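PDB 4EEI: adenylosuccinate lyase, which probably catalyses two fumarate-releasing steps of purine biosynthesis, splitting adenylosuccinate into AMP and fumarate and acting likewise on the imidazole carboxamide succinate precursor of IMP. Local coordinates for residues V159-R164 against S231-L236; D116-C121 against R163-L168; R37-G42 against G85-F90; L28-A33 against K196-I201. All blocks are in the same frame, centred on the assembly; numbering follows the deposited sequence.

Contact 1: V159-R164 against S231-L236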
# COMPACT_ATOMS: atom_id res chain seq x y z
N VAL B 159 12.02 -16.68 -16.99
CA VAL B 159 11.91 -15.51 -17.86
C VAL B 159 11.44 -14.28 -17.08
O VAL B 159 11.84 -13.16 -17.39
CB VAL B 159 11.02 -15.76 -19.10
CG1 VAL B 159 11.65 -16.80 -20.00
CG2 VAL B 159 9.60 -16.18 -18.69
N GLU B 160 10.61 -14.49 -16.06
CA GLU B 160 10.14 -13.35 -15.26
C GLU B 160 11.28 -12.75 -14.45
O GLU B 160 11.46 -11.53 -14.42
CB GLU B 160 8.98 -13.75 -14.34
CG GLU B 160 8.48 -12.58 -13.49
CD GLU B 160 7.32 -12.94 -12.57
OE1 GLU B 160 6.98 -14.15 -12.45
OE2 GLU B 160 6.74 -12.00 -11.96
N PHE B 161 12.05 -13.60 -13.78
CA PHE B 161 13.22 -13.14 -13.04
C PHE B 161 14.27 -12.52 -13.96
O PHE B 161 14.97 -11.59 -13.56
CB PHE B 161 13.82 -14.27 -12.18
CG PHE B 161 13.08 -14.51 -10.89
CD1 PHE B 161 13.25 -13.64 -9.82
CD2 PHE B 161 12.21 -15.58 -10.76
CE1 PHE B 161 12.57 -13.84 -8.61
CE2 PHE B 161 11.52 -15.80 -9.55
CZ PHE B 161 11.70 -14.92 -8.48
N LYS B 162 14.38 -13.01 -15.20
CA LYS B 162 15.27 -12.37 -16.18
C LYS B 162 14.78 -10.98 -16.60
O LYS B 162 15.58 -10.08 -16.89
CB LYS B 162 15.49 -13.26 -17.42
CG LYS B 162 16.34 -14.51 -17.16
CD LYS B 162 17.84 -14.19 -17.12
CE LYS B 162 18.34 -13.81 -18.50
NZ LYS B 162 19.62 -13.04 -18.45
N ARG B 163 13.47 -10.80 -16.67
CA ARG B 163 12.94 -9.46 -16.96
C ARG B 163 13.36 -8.52 -15.83
O ARG B 163 13.74 -7.37 -16.08
CB ARG B 163 11.41 -9.48 -17.13
CG ARG B 163 10.94 -10.11 -18.44
CD ARG B 163 9.43 -9.89 -18.68
NE ARG B 163 8.56 -10.65 -17.78
CZ ARG B 163 8.18 -11.91 -17.99
NH1 ARG B 163 8.64 -12.57 -19.05
NH2 ARG B 163 7.35 -12.52 -17.15
N ARG B 164 13.32 -9.01 -14.60
CA ARG B 164 13.72 -8.19 -13.45
C ARG B 164 15.23 -7.96 -13.45
O ARG B 164 15.70 -6.88 -13.10
CB ARG B 164 13.28 -8.83 -12.14
CG ARG B 164 11.78 -9.09 -12.03
CD ARG B 164 10.96 -7.80 -11.82
NE ARG B 164 10.81 -7.02 -13.05
CZ ARG B 164 9.94 -7.29 -14.02
NH1 ARG B 164 9.89 -6.54 -15.11
NH2 ARG B 164 9.12 -8.33 -13.89
N SER B 231 6.92 -9.87 -6.18
CA SER B 231 5.81 -10.59 -6.81
C SER B 231 6.27 -11.86 -7.53
O SER B 231 5.56 -12.87 -7.54
CB SER B 231 5.09 -9.69 -7.81
OG SER B 231 4.29 -8.76 -7.10
N ALA B 232 7.44 -11.80 -8.16
CA ALA B 232 8.02 -12.98 -8.80
C ALA B 232 8.36 -14.05 -7.77
O ALA B 232 8.12 -15.25 -7.98
CB ALA B 232 9.26 -12.58 -9.58
N ILE B 233 8.94 -13.63 -6.65
CA ILE B 233 9.28 -14.54 -5.57
C ILE B 233 8.00 -15.19 -5.04
O ILE B 233 7.95 -16.40 -4.80
CB ILE B 233 10.02 -13.81 -4.43
CG1 ILE B 233 11.43 -13.44 -4.88
CG2 ILE B 233 10.07 -14.67 -3.16
CD1 ILE B 233 12.14 -12.49 -3.93
N GLU B 234 6.96 -14.39 -4.86
CA GLU B 234 5.73 -14.91 -4.28
C GLU B 234 5.02 -15.85 -5.24
O GLU B 234 4.48 -16.87 -4.82
CB GLU B 234 4.79 -13.77 -3.85
CG GLU B 234 3.61 -14.26 -2.97
CD GLU B 234 2.76 -13.12 -2.42
OE1 GLU B 234 3.25 -11.97 -2.43
OE2 GLU B 234 1.61 -13.37 -1.99
N ARG B 235 5.02 -15.51 -6.53
CA ARG B 235 4.35 -16.36 -7.51
C ARG B 235 5.01 -17.72 -7.55
O ARG B 235 4.32 -18.73 -7.60
CB ARG B 235 4.35 -15.73 -8.90
CG ARG B 235 3.50 -16.50 -9.92
CD ARG B 235 3.30 -15.71 -11.21
NE ARG B 235 4.51 -15.67 -12.03
CZ ARG B 235 4.78 -16.55 -12.98
NH1 ARG B 235 5.91 -16.45 -13.69
NH2 ARG B 235 3.93 -17.54 -13.24
N LEU B 236 6.34 -17.75 -7.54
CA LEU B 236 7.07 -19.01 -7.57
C LEU B 236 6.89 -19.78 -6.27
O LEU B 236 6.75 -21.00 -6.28
CB LEU B 236 8.55 -18.76 -7.85
CG LEU B 236 9.53 -19.92 -7.72
CD1 LEU B 236 9.17 -21.05 -8.65
CD2 LEU B 236 10.95 -19.42 -8.01
O HOH W 1 8.01 -16.32 -10.65
O HOH W 2 4.66 -12.66 -10.69
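Phe161 and Ala232 are the nearest CA pair between segments 159-164 and 231-236, on helices 151-173 and 217-244, which run nearly antiparallel here at 169° with their axes 10.2 Å apart. Glu160 extends toward the other helix, CG anti to the backbone N (chi1 179°), and crosses Arg235 at a slant. Arg235 bends at chi3 and meets it side-on, NE and NH1 both donating to the same oxygen. Glu160 OE1 lies 2.9 Å from Arg235 NE and 2.8 Å from Arg235 NH1, in the guanidinium plane; NE comes in on the syn side and NH1 on the anti side, both tilted to the same side of the carboxylate plane. A water bridges further, donating to Glu160 OE1 and to Ala232 O. The other oxygen, Glu160 OE2, rests 3.5 Å from Ala232 CB. That methyl is shared with Phe161: Ala232 CB sits over one face of the ring, 3.8 Å from its centroid, in a CH-pi contact. At the far end of the ring, Phe161 CZ packs 3.9 Å from Ile233 CG1, and CE2 touches Leu236 CD2. Helix 94-131 packs on the ring through Leu117 and Leu124; Ser231 OG hydrogen-bonds to Leu292 O of the second subunit. Inside the helical bundle that is the hallmark of this superfamily, the alanine methyl touches both ring and carboxylate; the arginine and the water satisfy buried Glu160 OE1, probably favouring its ionised form.

Contact 2: D116-C121 against R163-L168; sequences DLEALC and RRLKDL
Leu117 pushes its CD2 methyl against helix 151-173 where that helix runs past helix 94-131, the segments antiparallel at 158° and their axes 10.0 Å apart. Arg164 comes first on the second segment: its backbone carbonyl carbon lies 4.0 Å from Leu117 CD2, but its guanidinium turns away, NE and NH1 both donating to Asp167 OD2 of its own helix and NH2 forming a salt bridge with Asp217 of the second subunit. Leu165 follows and meets two neighbours. Leu117 CD2 lies 3.5 Å from Leu165 CA and 3.8 Å from Leu165 CB, the two leucines sliding past each other in opposite directions. The other branch, Leu165 CD2, lies along the Glu118 side chain from CB, 3.9 Å away, to the carboxylate. Asp167, besides taking the arginine, forms a salt bridge through OD1 with Lys221 of the second subunit. Leu168 completes the row, its CD1 3.7 Å from Leu117 CD2, and the Leu168 side chain also packs on Leu222 and Ile225 of helix 217-244. Across the pair of helices the contact is therefore largely apolar, with one methyl set among Arg164, Leu165 and Leu168; Arg164 and Asp167 pair with each other and with Asp217 and Lys221 of the second subunit.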
# COMPACT_ATOMS: atom_id res chain seq x y z
N ASP B 116 23.05 -12.39 -6.89
CA ASP B 116 22.14 -13.41 -6.37
C ASP B 116 20.89 -13.60 -7.24
O ASP B 116 20.38 -14.71 -7.34
CB ASP B 116 21.75 -13.10 -4.92
CG ASP B 116 22.91 -13.30 -3.95
OD1 ASP B 116 23.72 -14.22 -4.18
OD2 ASP B 116 23.02 -12.54 -2.97
N LEU B 117 20.40 -12.54 -7.86
CA LEU B 117 19.27 -12.67 -8.78
C LEU B 117 19.66 -13.48 -10.02
O LEU B 117 18.91 -14.34 -10.47
CB LEU B 117 18.72 -11.29 -9.17
CG LEU B 117 17.60 -11.22 -10.22
CD1 LEU B 117 16.38 -12.01 -9.78
CD2 LEU B 117 17.22 -9.78 -10.50
N GLU B 118 20.84 -13.22 -10.56
CA GLU B 118 21.30 -13.98 -11.72
C GLU B 118 21.51 -15.45 -11.36
O GLU B 118 21.24 -16.35 -12.15
CB GLU B 118 22.57 -13.37 -12.31
CG GLU B 118 23.01 -14.02 -13.62
CD GLU B 118 23.88 -13.10 -14.46
OE1 GLU B 118 24.72 -12.38 -13.88
OE2 GLU B 118 23.73 -13.10 -15.71
N ALA B 119 22.00 -15.70 -10.14
CA ALA B 119 22.21 -17.08 -9.71
C ALA B 119 20.88 -17.81 -9.56
O ALA B 119 20.79 -19.02 -9.84
CB ALA B 119 23.00 -17.12 -8.40
N LEU B 120 19.84 -17.11 -9.12
CA LEU B 120 18.52 -17.71 -9.01
C LEU B 120 17.97 -18.03 -10.40
O LEU B 120 17.36 -19.08 -10.61
CB LEU B 120 17.55 -16.79 -8.26
CG LEU B 120 16.09 -17.27 -8.29
CD1 LEU B 120 15.97 -18.67 -7.68
CD2 LEU B 120 15.16 -16.30 -7.60
N CYS B 121 18.20 -17.12 -11.35
CA CYS B 121 17.85 -17.37 -12.75
C CYS B 121 18.53 -18.63 -13.24
O CYS B 121 17.88 -19.51 -13.82
CB CYS B 121 18.23 -16.18 -13.64
SG CYS B 121 17.18 -14.73 -13.37
N ARG B 163 13.47 -10.80 -16.67
CA ARG B 163 12.94 -9.46 -16.96
C ARG B 163 13.36 -8.52 -15.83
O ARG B 163 13.74 -7.37 -16.08
CB ARG B 163 11.41 -9.48 -17.13
CG ARG B 163 10.94 -10.11 -18.44
CD ARG B 163 9.43 -9.89 -18.68
NE ARG B 163 8.56 -10.65 -17.78
CZ ARG B 163 8.18 -11.91 -17.99
NH1 ARG B 163 8.64 -12.57 -19.05
NH2 ARG B 163 7.35 -12.52 -17.15
N ARG B 164 13.32 -9.01 -14.60
CA ARG B 164 13.72 -8.19 -13.45
C ARG B 164 15.23 -7.96 -13.45
O ARG B 164 15.70 -6.88 -13.10
CB ARG B 164 13.28 -8.83 -12.14
CG ARG B 164 11.78 -9.09 -12.03
CD ARG B 164 10.96 -7.80 -11.82
NE ARG B 164 10.81 -7.02 -13.05
CZ ARG B 164 9.94 -7.29 -14.02
NH1 ARG B 164 9.89 -6.54 -15.11
NH2 ARG B 164 9.12 -8.33 -13.89
N LEU B 165 15.99 -8.98 -13.86
CA LEU B 165 17.44 -8.84 -13.90
C LEU B 165 17.84 -7.77 -14.90
O LEU B 165 18.74 -6.96 -14.63
CB LEU B 165 18.12 -10.19 -14.20
CG LEU B 165 19.65 -10.14 -14.31
CD1 LEU B 165 20.27 -9.78 -12.95
CD2 LEU B 165 20.19 -11.47 -14.80
N LYS B 166 17.18 -7.73 -16.05
CA LYS B 166 17.46 -6.66 -17.00
C LYS B 166 17.11 -5.28 -16.43
O LYS B 166 17.87 -4.33 -16.62
CB LYS B 166 16.76 -6.89 -18.34
CG LYS B 166 17.11 -5.84 -19.40
CD LYS B 166 16.28 -6.01 -20.66
CE LYS B 166 16.53 -4.88 -21.66
NZ LYS B 166 15.98 -3.55 -21.23
N ASP B 167 15.98 -5.16 -15.74
CA ASP B 167 15.61 -3.89 -15.10
C ASP B 167 16.73 -3.44 -14.16
O ASP B 167 17.10 -2.26 -14.14
CB ASP B 167 14.32 -4.03 -14.27
CG ASP B 167 13.07 -4.27 -15.11
OD1 ASP B 167 13.11 -3.98 -16.33
OD2 ASP B 167 12.04 -4.72 -14.54
N LEU B 168 17.25 -4.36 -13.35
CA LEU B 168 18.28 -4.01 -12.36
C LEU B 168 19.61 -3.64 -13.02
O LEU B 168 20.28 -2.68 -12.60
CB LEU B 168 18.50 -5.15 -11.36
CG LEU B 168 17.51 -5.32 -10.22
CD1 LEU B 168 18.00 -6.38 -9.25
CD2 LEU B 168 17.29 -4.00 -9.49

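Contact 3: R37-G42 against G85-F90; sequences RMVPKG and GKFFHF. With EDO (1,2-ethanediol), chain Y.
Met38 brings its sulfur to two aromatic rings at once: SD is 5.3 Å from the centroid of Phe87 and 4.9 Å from that of Phe90, a Met-aromatic contact with each, oblique to both rings. Its CG occupies the crowded position between the backbone N and the carbonyl carbon (chi1 75°), where it lies 3.5 Å from Phe87 CE2. Beyond it the chain bends at chi2 and chi3, and the side chain meets Phe90 tip to tip, CE standing 3.8 Å from Phe90 CE1. Phe87 meets three residues of the other loop, Met38, Val39 and Pro40. Val39 slides past it in the opposite direction, with CG2 3.7 Å from Phe87 CB, and Pro40 crosses at about a right angle, its CD 4.0 Å from Phe87 CE1. The two rings also touch one another, Phe87 CD2 lying over one face of Phe90, 3.8 Å above the plane and toward the rim. Phe87 stands in a type I turn from Gly85 to Phe88, closed by Phe88 N bonding to Gly85 O. A 1,2-ethanediol, probably from the crystallisation liquor, makes a weak bond to Arg37 O on the other loop. Phe90 also stacks edge-to-face with His358 of the second subunit. Both segments are loops: 37-42 lies between helix 16-33 and helix 43-50, the loop 85-90 leads from helix 68-77 toward helix 94-131, and Leu31 of helix 16-33 packs against both Val39 and Phe87.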
# COMPACT_ATOMS: atom_id res chain seq x y z
N ARG B 37 41.78 24.29 -6.72
CA ARG B 37 41.53 25.68 -6.34
C ARG B 37 42.32 26.06 -5.10
O ARG B 37 43.52 26.32 -5.17
CB ARG B 37 40.04 25.91 -6.12
CG ARG B 37 39.18 25.54 -7.31
CD ARG B 37 38.11 26.59 -7.57
NE ARG B 37 36.81 26.18 -7.06
CZ ARG B 37 36.03 26.94 -6.30
NH1 ARG B 37 34.86 26.48 -5.88
NH2 ARG B 37 36.43 28.15 -5.94
N MET B 38 41.65 26.09 -3.95
CA MET B 38 42.17 26.78 -2.78
C MET B 38 42.84 25.83 -1.80
O MET B 38 43.54 26.26 -0.88
CB MET B 38 41.05 27.56 -2.08
CG MET B 38 40.09 26.69 -1.29
SD MET B 38 38.84 25.92 -2.34
CE MET B 38 37.91 27.36 -2.86
N VAL B 39 42.63 24.53 -1.99
CA VAL B 39 43.19 23.53 -1.09
C VAL B 39 44.59 23.10 -1.52
O VAL B 39 44.80 22.75 -2.68
CB VAL B 39 42.29 22.28 -1.02
CG1 VAL B 39 42.78 21.34 0.08
CG2 VAL B 39 40.84 22.68 -0.77
N PRO B 40 45.53 23.15 -0.59
CA PRO B 40 46.91 22.76 -0.88
C PRO B 40 46.97 21.34 -1.43
O PRO B 40 46.28 20.46 -0.91
CB PRO B 40 47.58 22.81 0.50
CG PRO B 40 46.80 23.84 1.25
CD PRO B 40 45.37 23.65 0.79
N LYS B 41 47.76 21.13 -2.49
CA LYS B 41 47.89 19.80 -3.08
C LYS B 41 48.36 18.79 -2.04
O LYS B 41 49.25 19.10 -1.24
CB LYS B 41 48.88 19.82 -4.24
CG LYS B 41 48.54 20.80 -5.35
CD LYS B 41 47.25 20.42 -6.06
CE LYS B 41 46.98 21.34 -7.25
NZ LYS B 41 45.83 20.85 -8.07
N GLY B 42 47.76 17.60 -2.04
CA GLY B 42 48.17 16.55 -1.12
C GLY B 42 47.30 16.41 0.12
O GLY B 42 47.42 15.42 0.85
N GLY B 85 42.96 20.12 8.63
CA GLY B 85 41.52 19.91 8.58
C GLY B 85 40.76 21.14 8.12
O GLY B 85 39.53 21.12 8.08
N LYS B 86 41.49 22.20 7.77
CA LYS B 86 40.86 23.48 7.44
C LYS B 86 39.78 23.43 6.36
O LYS B 86 38.72 24.05 6.49
CB LYS B 86 41.92 24.51 7.05
CG LYS B 86 41.32 25.85 6.69
CD LYS B 86 42.35 26.96 6.69
CE LYS B 86 41.65 28.29 6.54
NZ LYS B 86 42.57 29.47 6.56
N PHE B 87 40.05 22.71 5.28
CA PHE B 87 39.13 22.70 4.15
C PHE B 87 38.26 21.45 4.14
O PHE B 87 37.55 21.19 3.16
CB PHE B 87 39.89 22.86 2.83
CG PHE B 87 40.47 24.24 2.64
CD1 PHE B 87 41.84 24.45 2.73
CD2 PHE B 87 39.65 25.32 2.41
CE1 PHE B 87 42.38 25.72 2.57
CE2 PHE B 87 40.17 26.59 2.24
CZ PHE B 87 41.54 26.79 2.32
N PHE B 88 38.29 20.69 5.22
CA PHE B 88 37.42 19.54 5.34
C PHE B 88 35.98 20.04 5.39
O PHE B 88 35.66 20.97 6.13
CB PHE B 88 37.75 18.71 6.59
CG PHE B 88 37.17 17.33 6.56
CD1 PHE B 88 37.77 16.33 5.81
CD2 PHE B 88 36.01 17.02 7.27
CE1 PHE B 88 37.25 15.04 5.77
CE2 PHE B 88 35.48 15.74 7.24
CZ PHE B 88 36.09 14.74 6.49
N HIS B 89 35.13 19.45 4.56
CA HIS B 89 33.72 19.83 4.48
C HIS B 89 33.55 21.31 4.12
O HIS B 89 32.87 22.06 4.81
CB HIS B 89 33.01 19.51 5.80
CG HIS B 89 31.52 19.43 5.67
ND1 HIS B 89 30.86 18.27 5.31
CD2 HIS B 89 30.56 20.36 5.87
CE1 HIS B 89 29.56 18.49 5.29
NE2 HIS B 89 29.35 19.75 5.62
N PHE B 90 34.19 21.72 3.03
CA PHE B 90 34.16 23.11 2.61
C PHE B 90 33.19 23.25 1.45
O PHE B 90 33.27 22.49 0.48
CB PHE B 90 35.57 23.53 2.21
CG PHE B 90 35.70 24.98 1.85
CD1 PHE B 90 35.60 25.38 0.53
CD2 PHE B 90 35.95 25.93 2.82
CE1 PHE B 90 35.73 26.71 0.18
CE2 PHE B 90 36.09 27.27 2.48
CZ PHE B 90 35.97 27.66 1.15
C1 EDO Y . 45.37 25.82 -9.19
O1 EDO Y . 45.76 24.88 -8.18
C2 EDO Y . 44.72 27.04 -8.55
O2 EDO Y . 45.58 27.53 -7.51

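Contact 4: L28-A33 against K196-I201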
# COMPACT_ATOMS: atom_id res chain seq x y z
N LEU B 28 36.39 13.28 0.85
CA LEU B 28 37.75 13.37 0.32
C LEU B 28 37.74 13.53 -1.19
O LEU B 28 38.68 14.05 -1.77
CB LEU B 28 38.57 12.14 0.73
CG LEU B 28 38.82 12.04 2.23
CD1 LEU B 28 39.61 10.78 2.56
CD2 LEU B 28 39.55 13.29 2.70
N ALA B 29 36.66 13.07 -1.82
CA ALA B 29 36.51 13.26 -3.27
C ALA B 29 36.37 14.75 -3.61
O ALA B 29 37.05 15.26 -4.51
CB ALA B 29 35.33 12.47 -3.80
N ILE B 30 35.47 15.45 -2.91
CA ILE B 30 35.31 16.88 -3.16
C ILE B 30 36.55 17.65 -2.68
O ILE B 30 36.97 18.62 -3.30
CB ILE B 30 34.00 17.44 -2.55
CG1 ILE B 30 33.79 18.89 -2.98
CG2 ILE B 30 33.99 17.32 -1.03
CD1 ILE B 30 33.71 19.06 -4.48
N LEU B 31 37.15 17.20 -1.58
CA LEU B 31 38.34 17.88 -1.07
C LEU B 31 39.48 17.81 -2.08
O LEU B 31 40.20 18.79 -2.30
CB LEU B 31 38.78 17.29 0.28
CG LEU B 31 39.98 17.93 0.99
CD1 LEU B 31 39.72 19.38 1.35
CD2 LEU B 31 40.35 17.13 2.24
N GLU B 32 39.64 16.64 -2.70
CA GLU B 32 40.69 16.46 -3.71
C GLU B 32 40.40 17.31 -4.94
O GLU B 32 41.30 17.92 -5.52
CB GLU B 32 40.80 14.97 -4.10
CG GLU B 32 41.81 14.69 -5.21
CD GLU B 32 42.02 13.21 -5.47
OE1 GLU B 32 41.66 12.37 -4.61
OE2 GLU B 32 42.56 12.87 -6.55
N ALA B 33 39.13 17.38 -5.33
CA ALA B 33 38.72 18.25 -6.43
C ALA B 33 39.12 19.69 -6.13
O ALA B 33 39.65 20.40 -6.99
CB ALA B 33 37.22 18.14 -6.65
N LYS B 196 31.94 17.89 -10.81
CA LYS B 196 32.22 16.90 -11.85
C LYS B 196 33.51 16.11 -11.56
O LYS B 196 33.56 14.88 -11.74
CB LYS B 196 32.32 17.61 -13.21
CG LYS B 196 32.37 16.67 -14.41
CD LYS B 196 31.11 15.82 -14.46
CE LYS B 196 31.09 14.94 -15.70
NZ LYS B 196 32.31 14.09 -15.80
N LYS B 197 34.55 16.81 -11.12
CA LYS B 197 35.81 16.14 -10.78
C LYS B 197 35.62 15.17 -9.62
O LYS B 197 36.09 14.04 -9.65
CB LYS B 197 36.89 17.17 -10.43
CG LYS B 197 37.38 18.00 -11.62
CD LYS B 197 38.36 19.08 -11.16
CE LYS B 197 38.75 20.00 -12.31
NZ LYS B 197 39.36 21.27 -11.81
N ALA B 198 34.91 15.62 -8.60
CA ALA B 198 34.65 14.79 -7.43
C ALA B 198 33.82 13.57 -7.82
O ALA B 198 34.08 12.46 -7.34
CB ALA B 198 33.94 15.60 -6.36
N ALA B 199 32.81 13.77 -8.66
CA ALA B 199 31.97 12.66 -9.13
C ALA B 199 32.79 11.65 -9.94
O ALA B 199 32.58 10.44 -9.82
CB ALA B 199 30.80 13.19 -9.96
N ASP B 200 33.72 12.15 -10.75
CA ASP B 200 34.59 11.27 -11.53
C ASP B 200 35.49 10.42 -10.64
O ASP B 200 35.79 9.26 -10.94
CB ASP B 200 35.45 12.07 -12.52
CG ASP B 200 34.66 12.57 -13.72
OD1 ASP B 200 33.52 12.10 -13.94
OD2 ASP B 200 35.19 13.44 -14.45
N ILE B 201 35.94 11.00 -9.53
CA ILE B 201 36.72 10.24 -8.55
C ILE B 201 35.88 9.12 -7.95
O ILE B 201 36.36 8.00 -7.74
CB ILE B 201 37.29 11.17 -7.45
CG1 ILE B 201 38.44 12.01 -8.01
CG2 ILE B 201 37.79 10.37 -6.26
CD1 ILE B 201 38.80 13.20 -7.16
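Ala198 packs its methyl directly against the backbone of helix 16-33, and alanine contacts form the first and main group. Ala198 CB lies 3.7 Å from Ile30 CA and 3.6 Å from Ala29 O, while its side-chain neighbours are the CB atoms of Ala29 and Ala33 and the CD1 of Ile30. Ala33 CB in turn reaches Lys197 CB at 3.9 Å. With such small residues facing one another, the two helical segments come to 8.0 Å between axes, crossing at 131°. The second group is the longer side chains at the margin, Ile201 and Glu32. Ile201 spreads its two branches: CG2 touches Ala29 CB at 4.1 Å, and CD1 lies along the Glu32 side chain, closest to CD at 3.6 Å. Glu32 runs extended, CG anti to the backbone N (chi1 176°), and its OE1 makes a long, weak ion pair with Arg48. Charge pairing, the third kind, runs beside the interface. Lys196 NZ binds Asp200 OD1 one turn on in the same helix, at 3.0 Å, and Lys197 NZ forms a salt bridge with Asp36. No hydrogen bond joins the two segments; methyls and backbone meet, with the Glu32 carboxylate beside Ile201, and the close approach rests on small side chains where the axes cross.

Overall arrangement
The four contacts form two clusters. Contacts 1 and 2, with centres 9 Å apart, share Arg163 and Arg164 on helix 151-173 and lie near the middle of the chain; they join through Phe161, whose CD1 is 3.5 Å from Leu117 CD1. Contacts 3 and 4 lie toward one end, 12 Å apart between centres, and meet where Phe87 O comes 3.4 Å from Leu31 CD1. Contacts 1 and 3 are about 49 Å apart between centres. Contacts 1, 2 and 3 all touch the second subunit. The bound ligands are a shell or more away: the side chain of Ile233 is about 13 Å from a bound AMP, and the side chains of Phe90 and Ile30 are about 12 and 13 Å from a bound succinate.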